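Local coordinates for protein ATP-dependent RNA helicase HrpB (Escherichia coli, PDB 6EUD) that hydrolyses ATP to ADP and phosphate as a bacterial DEAH/RHA-type RNA helicase that also binds single-stranded RNA, at residues E435-A440 and G484-S489; A439-A444 and V459-N464. All coordinates share one frame; numbering follows the deposited sequence.

Contact 1 of 2, residues E435-A440 and G484-S489; sequences EAATAA and GEADSS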
ATOM      1  N   GLU A 435      30.391  11.190  11.895  1.00 37.49           N
ATOM      2  CA  GLU A 435      28.961  10.907  11.826  1.00 36.71           C
ATOM      3  C   GLU A 435      28.669  10.069  10.596  1.00 34.44           C
ATOM      4  O   GLU A 435      27.816   9.184  10.631  1.00 34.00           O
ATOM      5  CB  GLU A 435      28.131  12.194  11.796  1.00 38.46           C
ATOM      6  CG  GLU A 435      28.040  12.891  13.152  1.00 45.66           C
ATOM      7  CD  GLU A 435      27.101  14.091  13.171  1.00 54.78           C
ATOM      8  OE1 GLU A 435      26.470  14.400  12.134  1.00 56.39           O
ATOM      9  OE2 GLU A 435      27.010  14.743  14.236  1.00 60.99           O
ATOM     10  N   ALA A 436      29.387  10.335   9.509  1.00 30.46           N
ATOM     11  CA  ALA A 436      29.193   9.551   8.294  1.00 30.48           C
ATOM     12  C   ALA A 436      29.506   8.067   8.534  1.00 32.91           C
ATOM     13  O   ALA A 436      28.659   7.205   8.244  1.00 32.39           O
ATOM     14  CB  ALA A 436      30.034  10.098   7.163  1.00 31.40           C
ATOM     15  N   ALA A 437      30.705   7.775   9.054  1.00 31.38           N
ATOM     16  CA  ALA A 437      31.120   6.394   9.310  1.00 34.10           C
ATOM     17  C   ALA A 437      30.155   5.704  10.291  1.00 37.01           C
ATOM     18  O   ALA A 437      29.853   4.518  10.157  1.00 37.18           O
ATOM     19  CB  ALA A 437      32.542   6.352   9.850  1.00 36.69           C
ATOM     20  N   THR A 438      29.667   6.458  11.270  1.00 35.88           N
ATOM     21  CA  THR A 438      28.687   5.924  12.207  1.00 37.33           C
ATOM     22  C   THR A 438      27.390   5.544  11.476  1.00 34.86           C
ATOM     23  O   THR A 438      26.871   4.433  11.643  1.00 32.47           O
ATOM     24  CB  THR A 438      28.382   6.934  13.335  1.00 38.08           C
ATOM     25  OG1 THR A 438      29.607   7.319  13.982  1.00 39.62           O
ATOM     26  CG2 THR A 438      27.434   6.321  14.352  1.00 35.79           C
ATOM     27  N   ALA A 439      26.879   6.466  10.667  1.00 30.64           N
ATOM     28  CA  ALA A 439      25.677   6.217   9.878  1.00 29.29           C
ATOM     29  C   ALA A 439      25.826   4.998   8.954  1.00 32.07           C
ATOM     30  O   ALA A 439      24.885   4.227   8.792  1.00 35.32           O
ATOM     31  CB  ALA A 439      25.301   7.474   9.051  1.00 29.52           C
ATOM     32  N   ALA A 440      27.005   4.811   8.368  1.00 33.13           N
ATOM     33  CA  ALA A 440      27.214   3.758   7.371  1.00 32.73           C
ATOM     34  C   ALA A 440      27.152   2.380   8.011  1.00 35.46           C
ATOM     35  O   ALA A 440      26.603   1.426   7.435  1.00 37.36           O
ATOM     36  CB  ALA A 440      28.557   3.950   6.657  1.00 29.52           C
ATOM     37  N   GLY A 484      36.624   8.760   8.244  1.00 39.08           N
ATOM     38  CA  GLY A 484      36.025   9.085   9.528  1.00 41.84           C
ATOM     39  C   GLY A 484      36.093   7.921  10.508  1.00 41.69           C
ATOM     40  O   GLY A 484      36.283   6.780  10.100  1.00 35.80           O
ATOM     41  N   GLU A 485      35.940   8.209  11.802  1.00 43.59           N
ATOM     42  CA  GLU A 485      35.933   7.167  12.836  1.00 43.09           C
ATOM     43  C   GLU A 485      34.541   7.036  13.449  1.00 37.87           C
ATOM     44  O   GLU A 485      34.009   8.008  13.988  1.00 36.40           O
ATOM     45  CB  GLU A 485      36.950   7.483  13.925  1.00 47.79           C
ATOM     46  CG  GLU A 485      38.349   7.705  13.400  1.00 55.82           C
ATOM     47  CD  GLU A 485      39.264   6.554  13.714  1.00 61.99           C
ATOM     48  OE1 GLU A 485      38.734   5.486  14.079  1.00 64.76           O
ATOM     49  OE2 GLU A 485      40.500   6.721  13.595  1.00 65.97           O
ATOM     50  N   ALA A 486      33.936   5.853  13.362  1.00 35.76           N
ATOM     51  CA  ALA A 486      32.574   5.704  13.890  1.00 40.08           C
ATOM     52  C   ALA A 486      32.584   5.789  15.430  1.00 44.91           C
ATOM     53  O   ALA A 486      33.570   5.406  16.079  1.00 42.18           O
ATOM     54  CB  ALA A 486      31.950   4.399  13.420  1.00 30.23           C
ATOM     55  N   ASP A 487      31.513   6.333  16.005  1.00 48.17           N
ATOM     56  CA  ASP A 487      31.395   6.447  17.456  1.00 47.04           C
ATOM     57  C   ASP A 487      29.939   6.315  17.900  1.00 43.83           C
ATOM     58  O   ASP A 487      29.063   7.043  17.416  1.00 42.53           O
ATOM     59  CB  ASP A 487      31.968   7.775  17.968  1.00 50.39           C
ATOM     60  CG  ASP A 487      32.144   7.784  19.505  1.00 57.71           C
ATOM     61  OD1 ASP A 487      31.125   7.884  20.232  1.00 57.37           O
ATOM     62  OD2 ASP A 487      33.301   7.689  19.985  1.00 58.95           O
ATOM     63  N   SER A 488      29.700   5.416  18.858  1.00 42.68           N
ATOM     64  CA  SER A 488      28.345   5.067  19.289  1.00 42.39           C
ATOM     65  C   SER A 488      27.604   6.262  19.882  1.00 39.05           C
ATOM     66  O   SER A 488      26.381   6.326  19.841  1.00 37.67           O
ATOM     67  CB  SER A 488      28.375   3.926  20.307  1.00 43.48           C
ATOM     68  OG  SER A 488      29.090   4.332  21.454  1.00 45.88           O
ATOM     69  N   SER A 489      28.338   7.221  20.420  1.00 39.42           N
ATOM     70  CA  SER A 489      27.687   8.405  20.956  1.00 40.40           C
ATOM     71  C   SER A 489      27.082   9.258  19.852  1.00 41.30           C
ATOM     72  O   SER A 489      26.402  10.229  20.136  1.00 48.44           O
ATOM     73  CB  SER A 489      28.667   9.251  21.775  1.00 43.65           C
ATOM     74  OG  SER A 489      29.584   9.967  20.951  1.00 46.50           O
TER
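Gly-484 opens the loop's approach to Ala-437, its carbonyl O lying 3.8 Å from Ala-437 CB. The motif is an extended loop laid against one side of helix 433-447, within the helical part of the chain ahead of strand 503-506; this placement is consistent with the helix-bundle (ratchet-like) domain of DEAH/RHA helicases. Glu-485 turns its side chain away from the helix, but its backbone N is hydrogen-bonded to OD1 of Asp-434, the helix residue just before Glu-435. Ala-486 makes the closest backbone approach: its CA is 4.2 Å from Thr-438 CA. Its methyl reaches Ala-437 as well, CB to CB 4.1 Å, and small side chains on both sides permit so close an approach. Asp-487 then supplies the polar link, its N donating to Thr-438 OG1 at 2.9 Å in a nearly straight bond (167°). The threonine hydroxyl is also bonded to Asp-434 O, one turn back in the helix. Thr-438 chi1 (-55°) sets OG1 beside the backbone N and anti to the carbonyl carbon, while Thr-438 CG2 lies 3.5 Å from Asp-487 O. The hydroxyl thus ties the loop to its own helix. The short 3-10 segment begins at Ser-488, and an Asx turn bridges its start: Ser-489 N reaches Asp-487 OD1 at 2.9 Å, and Ser-489 OG meets that same oxygen at 2.7 Å from above the carboxylate plane.

Contact 2 of 2, residues A439-A444 and V459-N464; sequences AAKIAA and VAFSRN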
ATOM      1  N   ALA A 439      26.879   6.466  10.667  1.00 30.64           N
ATOM      2  CA  ALA A 439      25.677   6.217   9.878  1.00 29.29           C
ATOM      3  C   ALA A 439      25.826   4.998   8.954  1.00 32.07           C
ATOM      4  O   ALA A 439      24.885   4.227   8.792  1.00 35.32           O
ATOM      5  CB  ALA A 439      25.301   7.474   9.051  1.00 29.52           C
ATOM      6  N   ALA A 440      27.005   4.811   8.368  1.00 33.13           N
ATOM      7  CA  ALA A 440      27.214   3.758   7.371  1.00 32.73           C
ATOM      8  C   ALA A 440      27.152   2.380   8.011  1.00 35.46           C
ATOM      9  O   ALA A 440      26.603   1.426   7.435  1.00 37.36           O
ATOM     10  CB  ALA A 440      28.557   3.950   6.657  1.00 29.52           C
ATOM     11  N   LYS A 441      27.736   2.279   9.196  1.00 34.58           N
ATOM     12  CA  LYS A 441      27.708   1.039   9.946  1.00 36.10           C
ATOM     13  C   LYS A 441      26.284   0.716  10.405  1.00 32.94           C
ATOM     14  O   LYS A 441      25.809  -0.417  10.242  1.00 27.04           O
ATOM     15  CB  LYS A 441      28.645   1.112  11.152  1.00 39.88           C
ATOM     16  CG  LYS A 441      28.559  -0.126  12.025  1.00 43.78           C
ATOM     17  CD  LYS A 441      29.918  -0.624  12.449  1.00 52.52           C
ATOM     18  CE  LYS A 441      29.784  -2.042  12.949  1.00 55.51           C
ATOM     19  NZ  LYS A 441      31.085  -2.571  13.424  1.00 59.63           N
ATOM     20  N   ILE A 442      25.603   1.710  10.968  1.00 27.73           N
ATOM     21  CA  ILE A 442      24.207   1.519  11.369  1.00 30.98           C
ATOM     22  C   ILE A 442      23.384   1.013  10.193  1.00 33.65           C
ATOM     23  O   ILE A 442      22.569   0.096  10.332  1.00 36.61           O
ATOM     24  CB  ILE A 442      23.574   2.813  11.901  1.00 31.03           C
ATOM     25  CG1 ILE A 442      24.195   3.189  13.253  1.00 37.01           C
ATOM     26  CG2 ILE A 442      22.059   2.654  12.034  1.00 30.78           C
ATOM     27  CD1 ILE A 442      23.841   2.221  14.395  1.00 39.43           C
ATOM     28  N   ALA A 443      23.625   1.603   9.029  1.00 35.27           N
ATOM     29  CA  ALA A 443      22.868   1.274   7.837  1.00 35.23           C
ATOM     30  C   ALA A 443      23.159  -0.155   7.388  1.00 34.19           C
ATOM     31  O   ALA A 443      22.255  -0.885   6.987  1.00 36.33           O
ATOM     32  CB  ALA A 443      23.180   2.268   6.723  1.00 31.91           C
ATOM     33  N   ALA A 444      24.417  -0.564   7.463  1.00 32.09           N
ATOM     34  CA  ALA A 444      24.756  -1.906   7.026  1.00 33.67           C
ATOM     35  C   ALA A 444      24.087  -2.921   7.967  1.00 34.50           C
ATOM     36  O   ALA A 444      23.577  -3.949   7.530  1.00 38.49           O
ATOM     37  CB  ALA A 444      26.270  -2.097   6.975  1.00 32.02           C
ATOM     38  N   VAL A 459      24.841  -3.003  20.644  1.00 46.26           N
ATOM     39  CA  VAL A 459      25.642  -4.222  20.678  1.00 45.11           C
ATOM     40  C   VAL A 459      26.102  -4.579  19.269  1.00 43.49           C
ATOM     41  O   VAL A 459      27.287  -4.790  19.050  1.00 48.88           O
ATOM     42  CB  VAL A 459      24.876  -5.414  21.300  1.00 42.47           C
ATOM     43  CG1 VAL A 459      25.520  -6.702  20.884  1.00 42.18           C
ATOM     44  CG2 VAL A 459      24.856  -5.294  22.833  1.00 40.55           C
ATOM     45  N   ALA A 460      25.179  -4.617  18.313  1.00 40.27           N
ATOM     46  CA  ALA A 460      25.544  -4.941  16.937  1.00 41.99           C
ATOM     47  C   ALA A 460      26.584  -3.939  16.404  1.00 44.29           C
ATOM     48  O   ALA A 460      27.571  -4.321  15.748  1.00 41.78           O
ATOM     49  CB  ALA A 460      24.309  -4.969  16.052  1.00 36.27           C
ATOM     50  N   PHE A 461      26.374  -2.665  16.736  1.00 43.25           N
ATOM     51  CA  PHE A 461      27.270  -1.588  16.320  1.00 48.40           C
ATOM     52  C   PHE A 461      28.711  -1.823  16.762  1.00 49.72           C
ATOM     53  O   PHE A 461      29.638  -1.555  16.013  1.00 51.50           O
ATOM     54  CB  PHE A 461      26.776  -0.247  16.869  1.00 47.15           C
ATOM     55  CG  PHE A 461      27.585   0.943  16.411  1.00 47.92           C
ATOM     56  CD1 PHE A 461      28.659   1.412  17.168  1.00 46.67           C
ATOM     57  CD2 PHE A 461      27.247   1.617  15.238  1.00 44.57           C
ATOM     58  CE1 PHE A 461      29.388   2.514  16.754  1.00 46.09           C
ATOM     59  CE2 PHE A 461      27.973   2.706  14.820  1.00 45.56           C
ATOM     60  CZ  PHE A 461      29.046   3.162  15.578  1.00 46.45           C
ATOM     61  N   SER A 462      28.888  -2.322  17.979  1.00 48.49           N
ATOM     62  CA  SER A 462      30.219  -2.543  18.519  1.00 47.65           C
ATOM     63  C   SER A 462      30.866  -3.782  17.902  1.00 47.89           C
ATOM     64  O   SER A 462      32.060  -3.982  18.054  1.00 46.09           O
ATOM     65  CB  SER A 462      30.176  -2.709  20.033  1.00 46.18           C
ATOM     66  OG  SER A 462      29.711  -4.015  20.338  1.00 47.22           O
ATOM     67  N   ARG A 463      30.090  -4.625  17.230  1.00 50.31           N
ATOM     68  CA  ARG A 463      30.669  -5.811  16.604  1.00 53.95           C
ATOM     69  C   ARG A 463      31.339  -5.393  15.327  1.00 58.22           C
ATOM     70  O   ARG A 463      30.861  -4.494  14.652  1.00 57.55           O
ATOM     71  CB  ARG A 463      29.625  -6.873  16.314  1.00 54.39           C
ATOM     72  CG  ARG A 463      28.813  -7.251  17.512  1.00 58.18           C
ATOM     73  CD  ARG A 463      28.090  -8.534  17.249  1.00 64.12           C
ATOM     74  NE  ARG A 463      27.202  -8.864  18.349  1.00 66.61           N
ATOM     75  CZ  ARG A 463      27.613  -9.372  19.505  1.00 66.54           C
ATOM     76  NH1 ARG A 463      28.903  -9.606  19.720  1.00 63.29           N
ATOM     77  NH2 ARG A 463      26.724  -9.645  20.448  1.00 69.85           N
ATOM     78  N   ASN A 464      32.458  -6.017  14.989  1.00 66.91           N
ATOM     79  CA  ASN A 464      33.178  -5.581  13.813  1.00 72.11           C
ATOM     80  C   ASN A 464      33.080  -6.686  12.758  1.00 67.01           C
ATOM     81  O   ASN A 464      34.069  -7.224  12.288  1.00 69.80           O
ATOM     82  CB  ASN A 464      34.619  -5.217  14.190  1.00 84.30           C
ATOM     83  CG  ASN A 464      35.330  -4.514  13.089  1.00 96.99           C
ATOM     84  OD1 ASN A 464      34.728  -4.259  12.066  1.00106.40           O
ATOM     85  ND2 ASN A 464      36.611  -4.206  13.270  1.00101.09           N
TER
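Lys-441, Phe-461 and Ile-442 bury most of the surface where helix 433-447 meets the short helix 457-462. This is helix-to-helix packing across a brief connection, in which the phenyl ring of Phe-461 is met by both Lys-441 and Ile-442. Phe-461 has CG anti to its backbone N (chi1 -176°), and the ring presents CD2 and CE2 to the longer helix. Ile-442 comes up to that ring with its terminal methyl, CD1 to Phe-461 CD2 measuring 3.6 Å, and the two side chains cross at about a right angle. Lys-441 passes the same two ring carbons with its aliphatic part: Lys-441 CG lies 3.9 Å from Phe-461 CD2. Beyond a bend at chi2 (136°) the chain carries on to the backbone, with Lys-441 CD 3.7 Å from Phe-461 O. Around this pair, Ile-442 also touches Met-426 of helix 421-429 and Leu-495 of helix 491-498, while Phe-461 meets Ile-491. An alanine in place of Ile-442 would probably leave a gap beside Phe-461 CD2 and give the ring more freedom to turn. Lys-441 NZ is modelled 3.1 Å from Phe-461 O, a weak hydrogen bond, and its position is doubtful because it crowds another backbone oxygen. The chemistry implies a contact resting mainly on apolar carbon, with an ammonium group that would probably be drawn to the carbonyl oxygen of Phe-461.

Overall arrangement
Both contacts draw on helix 433-447, where their two segments overlap at Ala-439 and Ala-440, and their centres are 9 Å apart. Along the chain the shared helix comes first, then helix 457-462 (contact 2), then helix 466-479, and last the loop 484-489 (contact 1) leading into helix 491-498. Phe-461 joins the two: its CZ lies 3.8 Å from Ala-486 CB, and its CE2 is 3.7 Å from Thr-438 CG2. The aromatic ring therefore packs against both the helix and the loop. With centres about 34 Å (contact 1) and 30 Å (contact 2) from the centre of the chain, the contacts unite successive pieces of one helical region, away from the predicted ATP site and the DEFH box.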